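Local coordinates for putative secreted protein (Streptomyces coelicolor A3, PDB 2QF9) that is of unknown function but belongs to the DUF305 family of helical proteins and is probably secreted, pairing here as a two-fold symmetric dimer, at the interface of chains A and B. Sequence-based numbering; all coordinates share one arbitrary frame. Chains: chain A/B, Putative secreted protein.

Contact 1: the interface of chains A and B. Residues chain A 24, 28, 48, 51-52; chain B 24, 28, 48, 51-52.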
ATOM      1  N   VAL A  24      -8.143  -1.864  -2.481  1.00  9.12           N
ATOM      2  CA  VAL A  24      -7.523  -1.728  -1.166  1.00  9.80           C
ATOM      3  C   VAL A  24      -8.589  -1.405  -0.092  1.00  9.83           C
ATOM      4  O   VAL A  24      -8.644  -2.059   0.955  1.00  8.98           O
ATOM      5  CB  VAL A  24      -6.373  -0.669  -1.194  1.00 10.11           C
ATOM      6  CG1 VAL A  24      -5.807  -0.462   0.222  1.00 11.32           C
ATOM      7  CG2 VAL A  24      -5.282  -1.118  -2.202  1.00  9.37           C
ATOM      8  N   TYR A  28      -9.759  -3.523   3.299  1.00  9.17           N
ATOM      9  CA  TYR A  28      -9.824  -3.009   4.663  1.00 10.12           C
ATOM     10  C   TYR A  28     -11.200  -3.255   5.280  1.00 10.23           C
ATOM     11  O   TYR A  28     -11.293  -3.649   6.439  1.00 10.96           O
ATOM     12  CB  TYR A  28      -9.504  -1.506   4.712  1.00  9.72           C
ATOM     13  CG  TYR A  28      -8.031  -1.270   4.930  1.00 10.54           C
ATOM     14  CD1 TYR A  28      -7.161  -1.063   3.843  1.00 10.04           C
ATOM     15  CD2 TYR A  28      -7.488  -1.322   6.222  1.00 10.88           C
ATOM     16  CE1 TYR A  28      -5.784  -0.870   4.055  1.00 12.32           C
ATOM     17  CE2 TYR A  28      -6.092  -1.121   6.439  1.00 11.73           C
ATOM     18  CZ  TYR A  28      -5.264  -0.918   5.352  1.00 11.53           C
ATOM     19  OH  TYR A  28      -3.911  -0.728   5.555  1.00 11.13           O
ATOM     20  N   GLN A  48      -2.086  -5.573  -0.238  1.00  9.77           N
ATOM     21  CA  GLN A  48      -0.633  -5.402  -0.319  1.00 10.73           C
ATOM     22  C   GLN A  48      -0.177  -5.201  -1.763  1.00 11.18           C
ATOM     23  O   GLN A  48       0.598  -4.272  -2.059  1.00 11.33           O
ATOM     24  CB  GLN A  48       0.088  -6.572   0.355  1.00 10.89           C
ATOM     25  CG  GLN A  48      -0.028  -6.533   1.891  1.00 12.78           C
ATOM     26  CD  GLN A  48       0.956  -5.542   2.506  1.00 17.97           C
ATOM     27  OE1 GLN A  48       2.043  -5.926   2.923  1.00 24.77           O
ATOM     28  NE2 GLN A  48       0.593  -4.272   2.531  1.00 18.99           N
ATOM     29  N   ALA A  51      -1.965  -1.862  -3.406  1.00  9.98           N
ATOM     30  CA  ALA A  51      -1.389  -0.631  -2.871  1.00 10.04           C
ATOM     31  C   ALA A  51       0.014  -0.437  -3.426  1.00 10.00           C
ATOM     32  O   ALA A  51       0.409   0.683  -3.748  1.00 10.31           O
ATOM     33  CB  ALA A  51      -1.346  -0.661  -1.333  1.00  9.74           C
ATOM     34  N   ASN A  52       0.776  -1.527  -3.514  1.00 10.16           N
ATOM     35  CA  ASN A  52       2.159  -1.436  -4.000  1.00 10.43           C
ATOM     36  C   ASN A  52       2.166  -0.998  -5.466  1.00 10.05           C
ATOM     37  O   ASN A  52       2.877  -0.047  -5.858  1.00  8.75           O
ATOM     38  CB  ASN A  52       2.895  -2.763  -3.840  1.00 11.09           C
ATOM     39  CG  ASN A  52       4.347  -2.663  -4.250  1.00 12.24           C
ATOM     40  OD1 ASN A  52       5.109  -1.861  -3.691  1.00 16.06           O
ATOM     41  ND2 ASN A  52       4.738  -3.456  -5.230  1.00 15.59           N
TER
ATOM     42  N   VAL B  24       4.326  -0.963   7.653  1.00  9.09           N
ATOM     43  CA  VAL B  24       3.028  -1.444   7.157  1.00 10.10           C
ATOM     44  C   VAL B  24       2.612  -2.703   7.937  1.00 10.01           C
ATOM     45  O   VAL B  24       1.489  -2.784   8.423  1.00 10.43           O
ATOM     46  CB  VAL B  24       3.053  -1.715   5.648  1.00 10.01           C
ATOM     47  CG1 VAL B  24       1.702  -2.283   5.195  1.00 10.06           C
ATOM     48  CG2 VAL B  24       3.376  -0.414   4.876  1.00 10.26           C
ATOM     49  N   TYR B  28      -0.726  -3.370  10.407  1.00 11.23           N
ATOM     50  CA  TYR B  28      -1.640  -4.505  10.290  1.00 11.44           C
ATOM     51  C   TYR B  28      -1.770  -5.235  11.635  1.00 10.75           C
ATOM     52  O   TYR B  28      -2.867  -5.598  12.042  1.00 11.78           O
ATOM     53  CB  TYR B  28      -1.186  -5.466   9.192  1.00 11.75           C
ATOM     54  CG  TYR B  28      -1.790  -5.121   7.835  1.00 11.30           C
ATOM     55  CD1 TYR B  28      -1.087  -4.357   6.906  1.00 10.11           C
ATOM     56  CD2 TYR B  28      -3.088  -5.523   7.511  1.00 12.72           C
ATOM     57  CE1 TYR B  28      -1.651  -4.035   5.648  1.00 13.23           C
ATOM     58  CE2 TYR B  28      -3.669  -5.210   6.269  1.00 12.57           C
ATOM     59  CZ  TYR B  28      -2.944  -4.458   5.344  1.00 13.08           C
ATOM     60  OH  TYR B  28      -3.512  -4.134   4.122  1.00 12.82           O
ATOM     61  N   GLN B  48      -1.201   3.050   4.842  1.00 10.05           N
ATOM     62  CA  GLN B  48      -1.543   3.588   3.518  1.00 10.21           C
ATOM     63  C   GLN B  48      -0.419   4.435   2.934  1.00 10.62           C
ATOM     64  O   GLN B  48      -0.008   4.227   1.776  1.00 10.96           O
ATOM     65  CB  GLN B  48      -2.855   4.369   3.583  1.00 10.95           C
ATOM     66  CG  GLN B  48      -4.091   3.466   3.649  1.00 13.63           C
ATOM     67  CD  GLN B  48      -4.387   2.768   2.320  1.00 16.15           C
ATOM     68  OE1 GLN B  48      -5.201   3.258   1.525  1.00 22.99           O
ATOM     69  NE2 GLN B  48      -3.720   1.661   2.062  1.00 14.99           N
ATOM     70  N   ALA B  51       2.868   2.154   2.407  1.00  9.13           N
ATOM     71  CA  ALA B  51       2.676   1.219   1.279  1.00  9.30           C
ATOM     72  C   ALA B  51       2.785   1.986  -0.044  1.00  9.16           C
ATOM     73  O   ALA B  51       3.430   1.528  -0.985  1.00  9.26           O
ATOM     74  CB  ALA B  51       1.317   0.547   1.367  1.00  8.94           C
ATOM     75  N   ASN B  52       2.164   3.165  -0.092  1.00  9.11           N
ATOM     76  CA  ASN B  52       2.178   3.977  -1.295  1.00  9.70           C
ATOM     77  C   ASN B  52       3.588   4.454  -1.637  1.00  9.26           C
ATOM     78  O   ASN B  52       4.024   4.323  -2.785  1.00  9.20           O
ATOM     79  CB  ASN B  52       1.219   5.149  -1.161  1.00  9.94           C
ATOM     80  CG  ASN B  52       1.135   5.966  -2.423  1.00 12.47           C
ATOM     81  OD1 ASN B  52       0.672   5.489  -3.469  1.00 14.87           O
ATOM     82  ND2 ASN B  52       1.589   7.197  -2.339  1.00 14.86           N
TER
HETATM   83  O   HOH W   1       4.216  -1.191  -1.229  1.00 11.87           O
HETATM   84  O   HOH W   2      -0.822   3.059  -2.930  1.00 13.16           O

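Contact 2: the interface of chains A and B. Residues chain A 28, 31, 40, 44, 47; chain B 28, 32.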
ATOM      1  N   TYR A  28      -9.759  -3.523   3.299  1.00  9.17           N
ATOM      2  CA  TYR A  28      -9.824  -3.009   4.663  1.00 10.12           C
ATOM      3  C   TYR A  28     -11.200  -3.255   5.280  1.00 10.23           C
ATOM      4  O   TYR A  28     -11.293  -3.649   6.439  1.00 10.96           O
ATOM      5  CB  TYR A  28      -9.504  -1.506   4.712  1.00  9.72           C
ATOM      6  CG  TYR A  28      -8.031  -1.270   4.930  1.00 10.54           C
ATOM      7  CD1 TYR A  28      -7.161  -1.063   3.843  1.00 10.04           C
ATOM      8  CD2 TYR A  28      -7.488  -1.322   6.222  1.00 10.88           C
ATOM      9  CE1 TYR A  28      -5.784  -0.870   4.055  1.00 12.32           C
ATOM     10  CE2 TYR A  28      -6.092  -1.121   6.439  1.00 11.73           C
ATOM     11  CZ  TYR A  28      -5.264  -0.918   5.352  1.00 11.53           C
ATOM     12  OH  TYR A  28      -3.911  -0.728   5.555  1.00 11.13           O
ATOM     13  N   ARG A  31     -11.982  -7.090   6.070  1.00 10.23           N
ATOM     14  CA  ARG A  31     -11.174  -7.641   7.148  1.00 11.15           C
ATOM     15  C   ARG A  31     -11.743  -7.267   8.517  1.00 12.07           C
ATOM     16  O   ARG A  31     -11.542  -7.995   9.499  1.00 13.00           O
ATOM     17  CB  ARG A  31      -9.697  -7.265   6.999  1.00 11.08           C
ATOM     18  CG  ARG A  31      -8.993  -8.080   5.901  1.00 10.75           C
ATOM     19  CD  ARG A  31      -7.561  -7.561   5.661  1.00 12.02           C
ATOM     20  NE  ARG A  31      -6.800  -7.402   6.907  1.00 17.30           N
ATOM     21  CZ  ARG A  31      -6.122  -8.372   7.516  1.00 17.27           C
ATOM     22  NH1 ARG A  31      -6.116  -9.604   7.023  1.00 15.27           N
ATOM     23  NH2 ARG A  31      -5.461  -8.115   8.637  1.00 18.49           N
ATOM     24  N   ARG A  40      -9.792 -13.218   4.931  1.00 10.34           N
ATOM     25  CA  ARG A  40      -8.897 -12.188   5.485  1.00 11.42           C
ATOM     26  C   ARG A  40      -7.510 -12.214   4.848  1.00 11.53           C
ATOM     27  O   ARG A  40      -6.941 -11.136   4.582  1.00 10.84           O
ATOM     28  CB  ARG A  40      -8.798 -12.284   7.015  1.00 11.74           C
ATOM     29  CG  ARG A  40     -10.035 -11.713   7.724  1.00 12.18           C
ATOM     30  CD  ARG A  40     -10.009 -11.937   9.225  1.00 13.17           C
ATOM     31  NE  ARG A  40      -8.695 -11.710   9.846  1.00 23.32           N
ATOM     32  CZ  ARG A  40      -8.249 -10.522  10.253  1.00 22.59           C
ATOM     33  NH1 ARG A  40      -8.990  -9.428  10.116  1.00 25.63           N
ATOM     34  NH2 ARG A  40      -7.065 -10.429  10.810  1.00 25.03           N
ATOM     35  N   TYR A  44      -5.844  -9.321   2.536  1.00 10.29           N
ATOM     36  CA  TYR A  44      -4.524  -8.775   2.878  1.00 10.81           C
ATOM     37  C   TYR A  44      -3.600  -8.805   1.649  1.00 11.34           C
ATOM     38  O   TYR A  44      -2.935  -7.813   1.343  1.00 11.06           O
ATOM     39  CB  TYR A  44      -3.925  -9.572   4.044  1.00 11.59           C
ATOM     40  CG  TYR A  44      -2.483  -9.277   4.353  1.00 12.81           C
ATOM     41  CD1 TYR A  44      -2.130  -8.221   5.198  1.00 16.41           C
ATOM     42  CD2 TYR A  44      -1.464 -10.069   3.820  1.00 14.88           C
ATOM     43  CE1 TYR A  44      -0.793  -7.957   5.494  1.00 17.07           C
ATOM     44  CE2 TYR A  44      -0.123  -9.810   4.107  1.00 16.28           C
ATOM     45  CZ  TYR A  44       0.193  -8.755   4.949  1.00 16.46           C
ATOM     46  OH  TYR A  44       1.520  -8.498   5.246  1.00 18.38           O
ATOM     47  N   ALA A  47      -4.775  -6.218  -0.902  1.00 10.10           N
ATOM     48  CA  ALA A  47      -4.413  -4.888  -0.412  1.00  9.89           C
ATOM     49  C   ALA A  47      -2.915  -4.608  -0.611  1.00  9.92           C
ATOM     50  O   ALA A  47      -2.529  -3.539  -1.080  1.00  9.26           O
ATOM     51  CB  ALA A  47      -4.791  -4.725   1.071  1.00 10.09           C
TER
ATOM     52  N   TYR B  28      -0.726  -3.370  10.407  1.00 11.23           N
ATOM     53  CA  TYR B  28      -1.640  -4.505  10.290  1.00 11.44           C
ATOM     54  C   TYR B  28      -1.770  -5.235  11.635  1.00 10.75           C
ATOM     55  O   TYR B  28      -2.867  -5.598  12.042  1.00 11.78           O
ATOM     56  CB  TYR B  28      -1.186  -5.466   9.192  1.00 11.75           C
ATOM     57  CG  TYR B  28      -1.790  -5.121   7.835  1.00 11.30           C
ATOM     58  CD1 TYR B  28      -1.087  -4.357   6.906  1.00 10.11           C
ATOM     59  CD2 TYR B  28      -3.088  -5.523   7.511  1.00 12.72           C
ATOM     60  CE1 TYR B  28      -1.651  -4.035   5.648  1.00 13.23           C
ATOM     61  CE2 TYR B  28      -3.669  -5.210   6.269  1.00 12.57           C
ATOM     62  CZ  TYR B  28      -2.944  -4.458   5.344  1.00 13.08           C
ATOM     63  OH  TYR B  28      -3.512  -4.134   4.122  1.00 12.82           O
ATOM     64  N   ASP B  32      -5.237  -5.512  14.389  1.00 12.90           N
ATOM     65  CA  ASP B  32      -5.773  -6.822  14.831  1.00 14.23           C
ATOM     66  C   ASP B  32      -5.845  -6.974  16.347  1.00 14.52           C
ATOM     67  O   ASP B  32      -6.531  -7.886  16.847  1.00 15.43           O
ATOM     68  CB  ASP B  32      -4.921  -7.982  14.300  1.00 15.14           C
ATOM     69  CG  ASP B  32      -5.243  -8.356  12.861  1.00 19.01           C
ATOM     70  OD1 ASP B  32      -6.333  -7.989  12.355  1.00 23.54           O
ATOM     71  OD2 ASP B  32      -4.383  -9.040  12.238  1.00 24.08           O
TER
HETATM   72  O   HOH W   3      -5.126  -5.750  10.424  1.00 13.57           O

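Contact 3: the interface of chains A and B. Residues chain A 59-60, 63-64, 140, 142; chain B 59-60, 63-64, 142.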
ATOM      1  N   GLY A  59       4.181   6.848  -8.634  1.00 10.68           N
ATOM      2  CA  GLY A  59       5.599   7.199  -8.689  1.00 10.25           C
ATOM      3  C   GLY A  59       6.066   7.498 -10.111  1.00 11.01           C
ATOM      4  O   GLY A  59       6.876   8.415 -10.338  1.00 10.98           O
ATOM      5  N   TRP A  60       5.530   6.750 -11.076  1.00  9.83           N
ATOM      6  CA  TRP A  60       5.860   7.011 -12.490  1.00 10.91           C
ATOM      7  C   TRP A  60       5.313   8.363 -12.918  1.00 11.35           C
ATOM      8  O   TRP A  60       6.029   9.179 -13.513  1.00 11.45           O
ATOM      9  CB  TRP A  60       5.395   5.873 -13.415  1.00 10.86           C
ATOM     10  CG  TRP A  60       6.084   4.550 -13.138  1.00 11.73           C
ATOM     11  CD1 TRP A  60       7.319   4.363 -12.560  1.00 10.51           C
ATOM     12  CD2 TRP A  60       5.575   3.242 -13.418  1.00 11.42           C
ATOM     13  NE1 TRP A  60       7.610   3.010 -12.470  1.00 10.28           N
ATOM     14  CE2 TRP A  60       6.555   2.304 -12.987  1.00 11.68           C
ATOM     15  CE3 TRP A  60       4.389   2.768 -14.002  1.00 11.49           C
ATOM     16  CZ2 TRP A  60       6.382   0.918 -13.117  1.00 11.64           C
ATOM     17  CZ3 TRP A  60       4.214   1.374 -14.125  1.00 11.52           C
ATOM     18  CH2 TRP A  60       5.209   0.472 -13.682  1.00 11.07           C
ATOM     19  N   LEU A  63       7.518  11.031 -11.389  1.00 13.34           N
ATOM     20  CA  LEU A  63       8.814  11.083 -12.069  1.00 14.41           C
ATOM     21  C   LEU A  63       8.682  11.740 -13.464  1.00 14.45           C
ATOM     22  O   LEU A  63       9.570  12.505 -13.904  1.00 15.53           O
ATOM     23  CB  LEU A  63       9.381   9.672 -12.206  1.00 14.00           C
ATOM     24  CG  LEU A  63      10.806   9.479 -12.739  1.00 15.59           C
ATOM     25  CD1 LEU A  63      11.839   9.973 -11.754  1.00 17.87           C
ATOM     26  CD2 LEU A  63      11.057   8.015 -13.017  1.00 16.27           C
ATOM     27  N   TRP A  64       7.559  11.461 -14.125  1.00 13.05           N
ATOM     28  CA  TRP A  64       7.263  12.014 -15.443  1.00 14.17           C
ATOM     29  C   TRP A  64       6.698  13.444 -15.407  1.00 13.93           C
ATOM     30  O   TRP A  64       6.427  14.023 -16.468  1.00 14.40           O
ATOM     31  CB  TRP A  64       6.293  11.103 -16.192  1.00 14.40           C
ATOM     32  CG  TRP A  64       6.820   9.717 -16.472  1.00 14.54           C
ATOM     33  CD1 TRP A  64       8.131   9.348 -16.646  1.00 15.62           C
ATOM     34  CD2 TRP A  64       6.043   8.532 -16.676  1.00 15.68           C
ATOM     35  NE1 TRP A  64       8.217   8.007 -16.905  1.00 16.04           N
ATOM     36  CE2 TRP A  64       6.950   7.480 -16.945  1.00 14.62           C
ATOM     37  CE3 TRP A  64       4.668   8.252 -16.641  1.00 14.75           C
ATOM     38  CZ2 TRP A  64       6.525   6.155 -17.176  1.00 15.55           C
ATOM     39  CZ3 TRP A  64       4.241   6.931 -16.877  1.00 16.03           C
ATOM     40  CH2 TRP A  64       5.171   5.908 -17.153  1.00 14.18           C
ATOM     41  N   VAL A 140       5.640   2.182 -22.427  1.00 16.75           N
ATOM     42  CA  VAL A 140       6.675   2.049 -21.408  1.00 16.50           C
ATOM     43  C   VAL A 140       6.790   0.589 -20.951  1.00 16.43           C
ATOM     44  O   VAL A 140       5.815  -0.010 -20.472  1.00 16.40           O
ATOM     45  CB  VAL A 140       6.407   2.985 -20.186  1.00 16.08           C
ATOM     46  CG1 VAL A 140       7.408   2.720 -19.085  1.00 16.70           C
ATOM     47  CG2 VAL A 140       6.439   4.454 -20.604  1.00 16.49           C
ATOM     48  N   VAL A 142       8.211  -1.219 -18.499  1.00 15.35           N
ATOM     49  CA  VAL A 142       7.905  -1.670 -17.144  1.00 15.76           C
ATOM     50  C   VAL A 142       6.387  -1.625 -16.869  1.00 15.00           C
ATOM     51  O   VAL A 142       5.858  -2.473 -16.150  1.00 14.29           O
ATOM     52  CB  VAL A 142       8.726  -0.885 -16.076  1.00 16.42           C
ATOM     53  CG1 VAL A 142       8.410   0.612 -16.104  1.00 17.12           C
ATOM     54  CG2 VAL A 142       8.537  -1.469 -14.705  1.00 18.71           C
TER
ATOM     55  N   GLY B  59       8.896   1.196  -7.817  1.00 11.99           N
ATOM     56  CA  GLY B  59       8.608   1.563  -9.198  1.00 12.03           C
ATOM     57  C   GLY B  59       9.780   2.288  -9.850  1.00 11.94           C
ATOM     58  O   GLY B  59      10.084   2.041 -11.033  1.00 12.50           O
ATOM     59  N   TRP B  60      10.416   3.196  -9.102  1.00 11.72           N
ATOM     60  CA  TRP B  60      11.619   3.892  -9.619  1.00 11.66           C
ATOM     61  C   TRP B  60      12.751   2.920  -9.935  1.00 12.01           C
ATOM     62  O   TRP B  60      13.320   2.960 -11.029  1.00 12.14           O
ATOM     63  CB  TRP B  60      12.087   5.005  -8.672  1.00 11.73           C
ATOM     64  CG  TRP B  60      11.053   6.130  -8.525  1.00 12.00           C
ATOM     65  CD1 TRP B  60      10.067   6.483  -9.421  1.00 11.40           C
ATOM     66  CD2 TRP B  60      10.943   7.042  -7.431  1.00 11.57           C
ATOM     67  NE1 TRP B  60       9.334   7.535  -8.920  1.00 13.40           N
ATOM     68  CE2 TRP B  60       9.853   7.904  -7.708  1.00 12.15           C
ATOM     69  CE3 TRP B  60      11.642   7.200  -6.225  1.00 12.47           C
ATOM     70  CZ2 TRP B  60       9.453   8.921  -6.826  1.00 11.67           C
ATOM     71  CZ3 TRP B  60      11.253   8.220  -5.345  1.00 12.73           C
ATOM     72  CH2 TRP B  60      10.160   9.068  -5.658  1.00 11.57           C
ATOM     73  N   LEU B  63      11.812   0.966 -13.052  1.00 15.29           N
ATOM     74  CA  LEU B  63      11.957   1.772 -14.267  1.00 16.45           C
ATOM     75  C   LEU B  63      13.433   2.002 -14.620  1.00 17.23           C
ATOM     76  O   LEU B  63      13.829   1.960 -15.808  1.00 17.70           O
ATOM     77  CB  LEU B  63      11.192   3.088 -14.149  1.00 16.85           C
ATOM     78  CG  LEU B  63      11.349   4.068 -15.316  1.00 17.41           C
ATOM     79  CD1 LEU B  63      10.661   3.575 -16.565  1.00 19.73           C
ATOM     80  CD2 LEU B  63      10.830   5.423 -14.914  1.00 19.24           C
ATOM     81  N   TRP B  64      14.249   2.216 -13.594  1.00 16.92           N
ATOM     82  CA  TRP B  64      15.690   2.406 -13.759  1.00 17.80           C
ATOM     83  C   TRP B  64      16.459   1.106 -14.018  1.00 18.90           C
ATOM     84  O   TRP B  64      17.686   1.148 -14.231  1.00 19.54           O
ATOM     85  CB  TRP B  64      16.275   3.136 -12.539  1.00 17.75           C
ATOM     86  CG  TRP B  64      15.726   4.514 -12.325  1.00 17.20           C
ATOM     87  CD1 TRP B  64      15.226   5.367 -13.273  1.00 19.24           C
ATOM     88  CD2 TRP B  64      15.647   5.206 -11.081  1.00 17.91           C
ATOM     89  NE1 TRP B  64      14.820   6.544 -12.687  1.00 18.32           N
ATOM     90  CE2 TRP B  64      15.072   6.474 -11.342  1.00 18.11           C
ATOM     91  CE3 TRP B  64      15.984   4.870  -9.763  1.00 18.00           C
ATOM     92  CZ2 TRP B  64      14.838   7.413 -10.331  1.00 17.31           C
ATOM     93  CZ3 TRP B  64      15.772   5.825  -8.745  1.00 17.96           C
ATOM     94  CH2 TRP B  64      15.198   7.076  -9.044  1.00 17.30           C
ATOM     95  N   VAL B 142      12.542  14.088  -7.834  1.00 14.74           N
ATOM     96  CA  VAL B 142      11.331  13.573  -7.185  1.00 14.53           C
ATOM     97  C   VAL B 142      11.671  12.733  -5.952  1.00 14.13           C
ATOM     98  O   VAL B 142      10.871  12.661  -5.022  1.00 13.53           O
ATOM     99  CB  VAL B 142      10.416  12.746  -8.139  1.00 15.24           C
ATOM    100  CG1 VAL B 142       9.780  13.668  -9.224  1.00 16.24           C
ATOM    101  CG2 VAL B 142      11.166  11.592  -8.760  1.00 15.21           C
TER

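Contact 1: the interface of chains A and B
A:Ala51 and B:Ala51 meet at the middle of a two-fold symmetric helix-to-helix interface, a packing patch that joins the two copies of the deposited dimer; the structure alone does not show that this pairing is the biological one. Methyl faces methyl, CB of A:Ala51 lying 4.0 Å from CB of B:Ala51, and such small side chains let the two backbones come near. Two symmetry-related water bridges lie close by. One water takes the carbonyl O of A:Ala51 at 2.8 Å and OD1 of the B:Asn52 amide at 2.9 Å; its twin joins OD1 of A:Asn52 to O of B:Ala51. The asparagine CG stands anti to the backbone N (chi1 -176° in both chains), which carries OD1 out to the bridging water. Farther out, A:Val24 and B:Gln48 come tip to tip, CG1 of the valine 3.5 Å from the amide nitrogen NE2. The glutamine chain bends at chi2 (-72°) and passes the A:Tyr28 side chain in the opposite direction, amide and ring planes 68° apart. Each valine CG1 also lies at the edge of the tyrosine ring in its own chain. The two tyrosines cross at about a right angle, OH of A:Tyr28 3.7 Å from OH of B:Tyr28, a contact rather than a bond. In the fold, Gln48, Ala51 and Asn52 lie on helix 37-63, Val24 and Tyr28 on the preceding helix (8-31 in A, 8-33 in B).

Contact 2: the interface of chains A and B
The ring of B:Tyr28 receives the edge of A:Tyr44 on one face, CE1 standing 3.7 Å above its plane and over its centre, while NE of A:Arg31 lies in plane at its rim. In the guanidinium planes, OD2 of B:Asp32 lies at the edge of A:Arg40 and a water at that of A:Arg31. The two guanidiniums lie one over the other, tilted and offset, NH1 of each above the centre of the other, although both are probably positively charged. Each NH1 donates to the other's backbone carbonyl O, which helps hold both groups in place, and B:Asp32 would offset part of the charge. The tyrosine rings are 79° apart, an edge-to-face pair in which A:Tyr44 CD1 comes 3.5 Å from B:Tyr28 CE2. With CG anti to the backbone N (chi1 170°), A:Tyr44 reaches across to this face. The A:Arg31 side chain crosses that of B:Tyr28 at about a right angle, its guanidinium plane turned 71° from the ring. A:Arg40 meets B:Asp32 tip to tip: NH2 donates to OD1 at 3.0 Å from above the carboxylate plane, in a bond that is also a salt bridge. A:Arg31 NH2 makes a longer salt bridge to the same OD1. At the inner end, the phenol OH of B:Tyr28 rests 3.4 Å from CB of A:Ala47. The water bridges the chains, 3.0 Å from NH2 of A:Arg31 and 2.8 Å from the carbonyl O of B:Tyr28.

Contact 3: the interface of chains A and B
B:Trp60 points the N-H edge of its indole at the backbone of chain A: NE1 donates to O of A:Gly59 at 3.0 Å in a nearly straight bond (168° at H), and NE1 of A:Trp60 donates likewise to O of B:Gly59. The carbonyl oxygen lies in the indole plane, yet the indole nitrogen stands above the carbonyl plane. On one face of each indole sits a methyl of Val142 from the same chain, CG1 in A and CG2 in B, which probably helps fix the ring's rotation. Replacing B:Trp60 by an alanine would probably leave O of A:Gly59 without its indole donor and open a gap beside B:Val142. Between the Trp64 indoles, beside the Trp60 pair, A:Leu63 and B:Leu63 reach tip to tip, their CD2 methyls in tight contact at 3.2 Å. Each leucine throws CG anti to the backbone N (chi1 -173° in A) and crosses the partner's Val142 at about a right angle, A:Leu63 CD1 3.5 Å from B:Val142 CG2. A Trp64 indole flanks the leucines on either side, NE1 of B:Trp64 4.1 Å from CD2 of A:Leu63. Gly59, Trp60 and Leu63 form the C-terminal end of helix 37-63, Trp64 follows it, and Val142 lies at the start of helix 141-167.

Helix 37-63 of chain A runs through all three contacts (chain B's does so through the symmetry twin of contact 2), with the first helix of each chain joining it in contacts 1 and 2. These two adjoin, the centres of their C-alpha atoms about 9 Å apart, and share A:Tyr28 and B:Tyr28. Contact 3, where helix 141-167 joins in, lies, centre to centre of their C-alpha atoms, about 19 Å from contact 1 and about 28 Å from contact 2. Polar character changes along the way: charge, then water bridges, then indole-to-carbonyl bonds. Anchoring at separated points would probably limit rocking between the copies.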